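Long-range contact in leucine aminopeptidase 2 (Saccharomyces cerevisiae, PDB 2XQ0), which removes amino-terminal residues, preferentially from di- and tripeptides, as a zinc aminopeptidase, and also has low epoxide hydrolase activity in vitro: residues 25-39 with 158-172. Residues are numbered along the deposited sequence; the frame is centred on the assembly and turned at random.
Sequences YKDFAVLHTDLNLSV and FDTPSVKSTFTASIE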
ATOM      1  N   TYR A  25      17.660 -19.030   2.337  1.00 20.07           N
ATOM      2  CA  TYR A  25      18.199 -17.991   1.480  1.00 17.52           C
ATOM      3  C   TYR A  25      19.591 -17.518   1.881  1.00 25.80           C
ATOM      4  O   TYR A  25      20.345 -17.029   1.038  1.00 34.73           O
ATOM      5  CB  TYR A  25      17.245 -16.801   1.434  1.00 18.62           C
ATOM      6  CG  TYR A  25      17.156 -16.020   2.725  1.00 23.21           C
ATOM      7  CD1 TYR A  25      17.900 -14.856   2.907  1.00 21.79           C
ATOM      8  CD2 TYR A  25      16.345 -16.450   3.772  1.00 21.63           C
ATOM      9  CE1 TYR A  25      17.811 -14.121   4.084  1.00 19.63           C
ATOM     10  CE2 TYR A  25      16.259 -15.730   4.954  1.00 23.01           C
ATOM     11  CZ  TYR A  25      16.982 -14.555   5.092  1.00 24.40           C
ATOM     12  OH  TYR A  25      16.883 -13.829   6.252  1.00 23.63           O
ATOM     13  N   LYS A  26      19.945 -17.639   3.152  1.00 25.23           N
ATOM     14  CA  LYS A  26      21.288 -17.226   3.567  1.00 31.15           C
ATOM     15  C   LYS A  26      22.364 -18.108   2.919  1.00 38.56           C
ATOM     16  O   LYS A  26      23.551 -17.782   2.960  1.00 40.95           O
ATOM     17  CB  LYS A  26      21.446 -17.296   5.089  1.00 32.55           C
ATOM     18  CG  LYS A  26      20.567 -16.361   5.895  1.00 29.72           C
ATOM     19  CD  LYS A  26      20.948 -14.901   5.703  1.00 35.29           C
ATOM     20  CE  LYS A  26      20.411 -14.036   6.850  1.00 43.62           C
ATOM     21  NZ  LYS A  26      20.676 -12.576   6.638  1.00 40.23           N
ATOM     22  N   ASP A  27      21.955 -19.233   2.333  1.00 33.53           N
ATOM     23  CA  ASP A  27      22.909 -20.227   1.842  1.00 35.87           C
ATOM     24  C   ASP A  27      23.227 -20.069   0.365  1.00 41.02           C
ATOM     25  O   ASP A  27      24.064 -20.791  -0.173  1.00 41.27           O
ATOM     26  CB  ASP A  27      22.373 -21.640   2.067  1.00 39.09           C
ATOM     27  CG  ASP A  27      22.312 -22.018   3.533  1.00 44.62           C
ATOM     28  OD1 ASP A  27      22.947 -21.328   4.349  1.00 42.39           O
ATOM     29  OD2 ASP A  27      21.628 -23.008   3.870  1.00 51.78           O
ATOM     30  N   PHE A  28      22.539 -19.149  -0.296  1.00 37.01           N
ATOM     31  CA  PHE A  28      22.687 -18.979  -1.732  1.00 34.79           C
ATOM     32  C   PHE A  28      22.649 -17.513  -2.112  1.00 36.22           C
ATOM     33  O   PHE A  28      22.086 -16.690  -1.392  1.00 37.70           O
ATOM     34  CB  PHE A  28      21.555 -19.693  -2.479  1.00 28.73           C
ATOM     35  CG  PHE A  28      21.450 -21.151  -2.169  1.00 35.82           C
ATOM     36  CD1 PHE A  28      22.159 -22.080  -2.907  1.00 34.48           C
ATOM     37  CD2 PHE A  28      20.636 -21.596  -1.137  1.00 35.02           C
ATOM     38  CE1 PHE A  28      22.064 -23.429  -2.622  1.00 41.53           C
ATOM     39  CE2 PHE A  28      20.543 -22.945  -0.840  1.00 38.00           C
ATOM     40  CZ  PHE A  28      21.250 -23.863  -1.590  1.00 37.81           C
ATOM     41  N   ALA A  29      23.255 -17.192  -3.250  1.00 37.56           N
ATOM     42  CA  ALA A  29      23.097 -15.882  -3.853  1.00 36.04           C
ATOM     43  C   ALA A  29      22.245 -16.062  -5.096  1.00 32.84           C
ATOM     44  O   ALA A  29      22.493 -16.969  -5.886  1.00 35.43           O
ATOM     45  CB  ALA A  29      24.441 -15.311  -4.221  1.00 37.94           C
ATOM     46  N   VAL A  30      21.238 -15.217  -5.265  1.00 28.43           N
ATOM     47  CA  VAL A  30      20.409 -15.283  -6.461  1.00 26.31           C
ATOM     48  C   VAL A  30      20.905 -14.241  -7.445  1.00 30.90           C
ATOM     49  O   VAL A  30      20.698 -13.047  -7.262  1.00 37.27           O
ATOM     50  CB  VAL A  30      18.910 -15.073  -6.169  1.00 32.03           C
ATOM     51  CG1 VAL A  30      18.114 -15.110  -7.469  1.00 32.22           C
ATOM     52  CG2 VAL A  30      18.401 -16.131  -5.225  1.00 32.16           C
ATOM     53  N   LEU A  31      21.569 -14.717  -8.490  1.00 33.52           N
ATOM     54  CA  LEU A  31      22.206 -13.848  -9.470  1.00 30.77           C
ATOM     55  C   LEU A  31      21.253 -13.383 -10.562  1.00 32.33           C
ATOM     56  O   LEU A  31      21.456 -12.330 -11.146  1.00 31.10           O
ATOM     57  CB  LEU A  31      23.392 -14.576 -10.095  1.00 26.72           C
ATOM     58  CG  LEU A  31      24.318 -15.158  -9.018  1.00 34.70           C
ATOM     59  CD1 LEU A  31      25.481 -15.896  -9.638  1.00 39.55           C
ATOM     60  CD2 LEU A  31      24.783 -14.044  -8.078  1.00 41.76           C
ATOM     61  N   HIS A  32      20.221 -14.175 -10.846  1.00 30.51           N
ATOM     62  CA  HIS A  32      19.241 -13.816 -11.871  1.00 23.15           C
ATOM     63  C   HIS A  32      18.039 -14.744 -11.795  1.00 27.68           C
ATOM     64  O   HIS A  32      18.183 -15.922 -11.446  1.00 30.39           O
ATOM     65  CB  HIS A  32      19.855 -13.890 -13.274  1.00 25.33           C
ATOM     66  CG  HIS A  32      18.933 -13.396 -14.348  1.00 29.96           C
ATOM     67  ND1 HIS A  32      18.700 -12.056 -14.565  1.00 30.23           N
ATOM     68  CD2 HIS A  32      18.160 -14.064 -15.238  1.00 30.04           C
ATOM     69  CE1 HIS A  32      17.825 -11.915 -15.545  1.00 34.34           C
ATOM     70  NE2 HIS A  32      17.481 -13.120 -15.970  1.00 31.47           N
ATOM     71  N   THR A  33      16.865 -14.213 -12.124  1.00 22.88           N
ATOM     72  CA  THR A  33      15.610 -14.972 -12.144  1.00 24.90           C
ATOM     73  C   THR A  33      14.871 -14.768 -13.459  1.00 30.67           C
ATOM     74  O   THR A  33      14.584 -13.640 -13.861  1.00 25.70           O
ATOM     75  CB  THR A  33      14.655 -14.533 -11.024  1.00 27.71           C
ATOM     76  OG1 THR A  33      15.319 -14.626  -9.762  1.00 24.93           O
ATOM     77  CG2 THR A  33      13.398 -15.407 -11.006  1.00 28.49           C
ATOM     78  N   ASP A  34      14.536 -15.858 -14.128  1.00 20.86           N
ATOM     79  CA  ASP A  34      13.790 -15.736 -15.373  1.00 27.47           C
ATOM     80  C   ASP A  34      12.441 -16.421 -15.215  1.00 32.16           C
ATOM     81  O   ASP A  34      12.376 -17.564 -14.754  1.00 29.69           O
ATOM     82  CB  ASP A  34      14.587 -16.354 -16.529  1.00 36.23           C
ATOM     83  CG  ASP A  34      13.817 -16.353 -17.854  1.00 51.44           C
ATOM     84  OD1 ASP A  34      13.445 -15.265 -18.367  1.00 48.14           O
ATOM     85  OD2 ASP A  34      13.600 -17.458 -18.398  1.00 61.30           O
ATOM     86  N   LEU A  35      11.376 -15.713 -15.583  1.00 25.25           N
ATOM     87  CA  LEU A  35      10.024 -16.253 -15.531  1.00 22.64           C
ATOM     88  C   LEU A  35       9.547 -16.539 -16.957  1.00 29.77           C
ATOM     89  O   LEU A  35       9.574 -15.664 -17.807  1.00 36.24           O
ATOM     90  CB  LEU A  35       9.079 -15.268 -14.825  1.00 24.17           C
ATOM     91  CG  LEU A  35       9.330 -15.074 -13.331  1.00 22.52           C
ATOM     92  CD1 LEU A  35       8.706 -13.780 -12.775  1.00 23.97           C
ATOM     93  CD2 LEU A  35       8.828 -16.300 -12.562  1.00 25.96           C
ATOM     94  N   ASN A  36       9.130 -17.772 -17.219  1.00 24.99           N
ATOM     95  CA  ASN A  36       8.646 -18.147 -18.535  1.00 28.61           C
ATOM     96  C   ASN A  36       7.233 -18.679 -18.355  1.00 32.65           C
ATOM     97  O   ASN A  36       7.035 -19.835 -17.981  1.00 30.77           O
ATOM     98  CB  ASN A  36       9.585 -19.190 -19.159  1.00 25.19           C
ATOM     99  CG  ASN A  36       9.097 -19.686 -20.502  1.00 42.77           C
ATOM    100  OD1 ASN A  36       8.081 -19.228 -21.013  1.00 50.21           O
ATOM    101  ND2 ASN A  36       9.820 -20.642 -21.077  1.00 52.14           N
ATOM    102  N   LEU A  37       6.250 -17.815 -18.592  1.00 26.62           N
ATOM    103  CA  LEU A  37       4.892 -18.075 -18.139  1.00 25.94           C
ATOM    104  C   LEU A  37       3.860 -18.032 -19.249  1.00 27.20           C
ATOM    105  O   LEU A  37       4.057 -17.418 -20.295  1.00 29.58           O
ATOM    106  CB  LEU A  37       4.486 -17.065 -17.048  1.00 25.94           C
ATOM    107  CG  LEU A  37       5.432 -16.933 -15.844  1.00 26.17           C
ATOM    108  CD1 LEU A  37       5.021 -15.734 -14.986  1.00 28.37           C
ATOM    109  CD2 LEU A  37       5.481 -18.216 -15.008  1.00 21.36           C
ATOM    110  N   SER A  38       2.737 -18.685 -18.983  1.00 32.05           N
ATOM    111  CA  SER A  38       1.597 -18.662 -19.872  1.00 32.05           C
ATOM    112  C   SER A  38       0.341 -18.416 -19.038  1.00 30.03           C
ATOM    113  O   SER A  38       0.120 -19.075 -18.031  1.00 31.07           O
ATOM    114  CB  SER A  38       1.497 -19.999 -20.622  1.00 33.45           C
ATOM    115  OG  SER A  38       0.408 -19.980 -21.528  1.00 48.64           O
ATOM    116  N   VAL A  39      -0.479 -17.473 -19.476  1.00 27.66           N
ATOM    117  CA  VAL A  39      -1.710 -17.117 -18.790  1.00 29.13           C
ATOM    118  C   VAL A  39      -2.907 -17.784 -19.449  1.00 32.92           C
ATOM    119  O   VAL A  39      -3.150 -17.585 -20.632  1.00 30.02           O
ATOM    120  CB  VAL A  39      -1.944 -15.602 -18.873  1.00 31.67           C
ATOM    121  CG1 VAL A  39      -3.340 -15.258 -18.397  1.00 29.10           C
ATOM    122  CG2 VAL A  39      -0.860 -14.845 -18.103  1.00 29.30           C
ATOM    123  N   PHE A 158      12.727 -17.683  -3.289  1.00 23.56           N
ATOM    124  CA  PHE A 158      13.172 -17.252  -1.967  1.00 26.22           C
ATOM    125  C   PHE A 158      12.333 -16.026  -1.628  1.00 28.62           C
ATOM    126  O   PHE A 158      12.731 -14.891  -1.911  1.00 31.67           O
ATOM    127  CB  PHE A 158      14.642 -16.884  -2.009  1.00 24.93           C
ATOM    128  CG  PHE A 158      15.552 -18.037  -2.323  1.00 31.53           C
ATOM    129  CD1 PHE A 158      15.781 -19.034  -1.391  1.00 29.07           C
ATOM    130  CD2 PHE A 158      16.191 -18.119  -3.542  1.00 38.08           C
ATOM    131  CE1 PHE A 158      16.631 -20.092  -1.669  1.00 34.13           C
ATOM    132  CE2 PHE A 158      17.050 -19.179  -3.819  1.00 38.85           C
ATOM    133  CZ  PHE A 158      17.265 -20.165  -2.881  1.00 31.52           C
ATOM    134  N   ASP A 159      11.152 -16.256  -1.059  1.00 22.85           N
ATOM    135  CA  ASP A 159      10.153 -15.197  -0.859  1.00 23.93           C
ATOM    136  C   ASP A 159      10.437 -14.366   0.393  1.00 20.24           C
ATOM    137  O   ASP A 159       9.677 -14.396   1.379  1.00 20.04           O
ATOM    138  CB  ASP A 159       8.728 -15.783  -0.808  1.00 26.13           C
ATOM    139  CG  ASP A 159       7.644 -14.714  -0.894  1.00 24.41           C
ATOM    140  OD1 ASP A 159       7.970 -13.530  -1.134  1.00 24.46           O
ATOM    141  OD2 ASP A 159       6.446 -15.053  -0.733  1.00 20.00           O
ATOM    142  N   THR A 160      11.530 -13.609   0.340  1.00 20.63           N
ATOM    143  CA  THR A 160      11.900 -12.706   1.431  1.00 19.42           C
ATOM    144  C   THR A 160      12.405 -11.387   0.840  1.00 17.31           C
ATOM    145  O   THR A 160      13.021 -11.371  -0.224  1.00 21.97           O
ATOM    146  CB  THR A 160      12.956 -13.357   2.391  1.00 26.86           C
ATOM    147  OG1 THR A 160      13.604 -12.343   3.163  1.00 19.45           O
ATOM    148  CG2 THR A 160      13.999 -14.120   1.619  1.00 33.51           C
ATOM    149  N   PRO A 161      12.120 -10.266   1.512  1.00 18.03           N
ATOM    150  CA  PRO A 161      12.622  -9.006   0.952  1.00 20.10           C
ATOM    151  C   PRO A 161      14.144  -8.865   1.104  1.00 24.79           C
ATOM    152  O   PRO A 161      14.726  -7.943   0.526  1.00 21.84           O
ATOM    153  CB  PRO A 161      11.852  -7.939   1.729  1.00 15.92           C
ATOM    154  CG  PRO A 161      11.361  -8.624   2.982  1.00 20.16           C
ATOM    155  CD  PRO A 161      11.125 -10.062   2.582  1.00 18.59           C
ATOM    156  N   SER A 162      14.772  -9.790   1.836  1.00 19.61           N
ATOM    157  CA  SER A 162      16.229  -9.878   1.893  1.00 22.00           C
ATOM    158  C   SER A 162      16.853 -10.346   0.585  1.00 25.53           C
ATOM    159  O   SER A 162      18.030 -10.098   0.341  1.00 26.08           O
ATOM    160  CB  SER A 162      16.699 -10.803   3.027  1.00 28.40           C
ATOM    161  OG  SER A 162      16.597 -10.166   4.285  1.00 28.96           O
ATOM    162  N   VAL A 163      16.081 -11.028  -0.261  1.00 21.56           N
ATOM    163  CA  VAL A 163      16.636 -11.518  -1.523  1.00 23.16           C
ATOM    164  C   VAL A 163      16.180 -10.651  -2.687  1.00 25.84           C
ATOM    165  O   VAL A 163      14.985 -10.508  -2.899  1.00 21.46           O
ATOM    166  CB  VAL A 163      16.237 -12.987  -1.765  1.00 21.49           C
ATOM    167  CG1 VAL A 163      16.695 -13.475  -3.146  1.00 22.60           C
ATOM    168  CG2 VAL A 163      16.829 -13.865  -0.664  1.00 16.88           C
ATOM    169  N   LYS A 164      17.127 -10.059  -3.421  1.00 23.12           N
ATOM    170  CA  LYS A 164      16.795  -9.240  -4.583  1.00 28.89           C
ATOM    171  C   LYS A 164      17.589  -9.737  -5.781  1.00 24.86           C
ATOM    172  O   LYS A 164      18.751 -10.121  -5.650  1.00 32.02           O
ATOM    173  CB  LYS A 164      17.112  -7.763  -4.315  1.00 25.17           C
ATOM    174  CG  LYS A 164      16.585  -7.278  -2.968  1.00 27.77           C
ATOM    175  CD  LYS A 164      16.082  -5.847  -3.046  1.00 29.98           C
ATOM    176  CE  LYS A 164      17.211  -4.856  -2.874  1.00 18.18           C
ATOM    177  NZ  LYS A 164      16.693  -3.465  -2.753  1.00 20.17           N
ATOM    178  N   SER A 165      16.951  -9.724  -6.941  1.00 26.36           N
ATOM    179  CA  SER A 165      17.475 -10.359  -8.144  1.00 29.17           C
ATOM    180  C   SER A 165      17.000  -9.585  -9.353  1.00 29.17           C
ATOM    181  O   SER A 165      15.887  -9.081  -9.350  1.00 22.95           O
ATOM    182  CB  SER A 165      16.902 -11.774  -8.237  1.00 30.13           C
ATOM    183  OG  SER A 165      17.225 -12.384  -9.461  1.00 28.04           O
ATOM    184  N   THR A 166      17.839  -9.485 -10.386  1.00 21.53           N
ATOM    185  CA  THR A 166      17.358  -9.051 -11.679  1.00 23.88           C
ATOM    186  C   THR A 166      16.375 -10.094 -12.226  1.00 21.10           C
ATOM    187  O   THR A 166      16.440 -11.281 -11.854  1.00 24.90           O
ATOM    188  CB  THR A 166      18.530  -8.855 -12.654  1.00 26.20           C
ATOM    189  OG1 THR A 166      19.294 -10.067 -12.727  1.00 25.95           O
ATOM    190  CG2 THR A 166      19.442  -7.737 -12.152  1.00 32.67           C
ATOM    191  N   PHE A 167      15.464  -9.653 -13.094  1.00 24.14           N
ATOM    192  CA  PHE A 167      14.502 -10.545 -13.741  1.00 26.91           C
ATOM    193  C   PHE A 167      14.470 -10.373 -15.254  1.00 26.82           C
ATOM    194  O   PHE A 167      14.656  -9.279 -15.777  1.00 24.09           O
ATOM    195  CB  PHE A 167      13.073 -10.291 -13.250  1.00 27.05           C
ATOM    196  CG  PHE A 167      12.772 -10.862 -11.909  1.00 23.37           C
ATOM    197  CD1 PHE A 167      13.206 -10.224 -10.760  1.00 20.52           C
ATOM    198  CD2 PHE A 167      11.998 -12.007 -11.786  1.00 26.86           C
ATOM    199  CE1 PHE A 167      12.912 -10.740  -9.521  1.00 19.73           C
ATOM    200  CE2 PHE A 167      11.703 -12.541 -10.533  1.00 26.47           C
ATOM    201  CZ  PHE A 167      12.159 -11.909  -9.403  1.00 27.02           C
ATOM    202  N   THR A 168      14.218 -11.469 -15.950  1.00 27.37           N
ATOM    203  CA  THR A 168      13.688 -11.405 -17.306  1.00 29.02           C
ATOM    204  C   THR A 168      12.367 -12.155 -17.254  1.00 27.76           C
ATOM    205  O   THR A 168      12.182 -13.013 -16.392  1.00 30.19           O
ATOM    206  CB  THR A 168      14.620 -12.081 -18.324  1.00 34.50           C
ATOM    207  OG1 THR A 168      15.142 -13.284 -17.756  1.00 32.38           O
ATOM    208  CG2 THR A 168      15.784 -11.163 -18.683  1.00 40.48           C
ATOM    209  N   ALA A 169      11.459 -11.864 -18.177  1.00 27.81           N
ATOM    210  CA  ALA A 169      10.168 -12.537 -18.163  1.00 29.73           C
ATOM    211  C   ALA A 169       9.564 -12.625 -19.548  1.00 33.67           C
ATOM    212  O   ALA A 169       9.511 -11.632 -20.273  1.00 33.83           O
ATOM    213  CB  ALA A 169       9.205 -11.821 -17.217  1.00 22.09           C
ATOM    214  N   SER A 170       9.100 -13.814 -19.917  1.00 25.90           N
ATOM    215  CA  SER A 170       8.286 -13.943 -21.115  1.00 30.08           C
ATOM    216  C   SER A 170       6.929 -14.413 -20.676  1.00 32.01           C
ATOM    217  O   SER A 170       6.816 -15.387 -19.927  1.00 31.18           O
ATOM    218  CB  SER A 170       8.882 -14.946 -22.092  1.00 36.20           C
ATOM    219  OG  SER A 170      10.208 -14.584 -22.405  1.00 45.28           O
ATOM    220  N   ILE A 171       5.894 -13.719 -21.133  1.00 24.84           N
ATOM    221  CA  ILE A 171       4.549 -14.040 -20.701  1.00 24.00           C
ATOM    222  C   ILE A 171       3.653 -14.187 -21.915  1.00 26.75           C
ATOM    223  O   ILE A 171       3.459 -13.253 -22.678  1.00 24.29           O
ATOM    224  CB  ILE A 171       3.990 -12.988 -19.749  1.00 24.99           C
ATOM    225  CG1 ILE A 171       4.968 -12.780 -18.585  1.00 24.44           C
ATOM    226  CG2 ILE A 171       2.631 -13.424 -19.230  1.00 29.60           C
ATOM    227  CD1 ILE A 171       4.606 -11.664 -17.663  1.00 36.08           C
ATOM    228  N   GLU A 172       3.125 -15.385 -22.102  1.00 21.06           N
ATOM    229  CA  GLU A 172       2.223 -15.632 -23.220  1.00 25.72           C
ATOM    230  C   GLU A 172       0.793 -15.414 -22.735  1.00 26.96           C
ATOM    231  O   GLU A 172       0.421 -15.904 -21.676  1.00 29.58           O
ATOM    232  CB  GLU A 172       2.414 -17.063 -23.707  1.00 25.85           C
ATOM    233  CG  GLU A 172       1.593 -17.405 -24.935  1.00 38.59           C
ATOM    234  CD  GLU A 172       1.823 -18.828 -25.391  1.00 54.26           C
ATOM    235  OE1 GLU A 172       2.234 -19.660 -24.550  1.00 51.02           O
ATOM    236  OE2 GLU A 172       1.586 -19.110 -26.586  1.00 64.73           O
TER
HETATM  237  O   HOH W   1      17.948 -11.307   6.442  1.00 28.29           O
HETATM  238  O   HOH W   2      20.955  -9.949  -9.459  1.00 33.42           O
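His32 reaches across to the neighbouring strand with both ring nitrogens: ND1 lies 2.8 Å from Thr166 OG1, a hydrogen bond in which either atom may be the donor, and NE2 donates to Thr168 OG1 at 2.9 Å, 11° out of the ring plane. CG set anti to the backbone N (chi1 -174°) turns the imidazole back toward strand 165-172, edge first, although CB heads away from it. Thr168 OG1 in turn donates to Asp34 OD1 (2.7 Å), on the anti side of that oxygen and well out of the carboxylate plane, so this hydroxyl accepts from the ring and donates to the carboxylate. Replacing the imidazole by the methyl of an alanine is likely to cost Thr166 OG1 its ring partner and to leave Thr168 OG1 without the donor that steadies it beside Asp34. The backbones run parallel, 15° apart, with bonds from Thr33 N to Thr166 O through Val39 N to Glu172 O; they are neighbouring inner strands of the mixed sheet in the M1 N-terminal domain, and a classic bulge at Leu31 and His32 faces Gln53 of antiparallel strand 45-56. On the buried face Thr33 CB sits over the Phe167 ring, 3.9 Å from its centroid, while Leu35 CD1 touches Phe167 CD2. Before the paired region, Val30 CG2 packs on Phe158 CD2 (3.4 Å), and Thr160 CG2 lies over one face of Tyr25, 4.0 Å from the ring centroid. Tyr25 OH bonds to Asp18 N and shares a water with Lys26 NZ and Ser162 OG, which also bonds to Cys315 O.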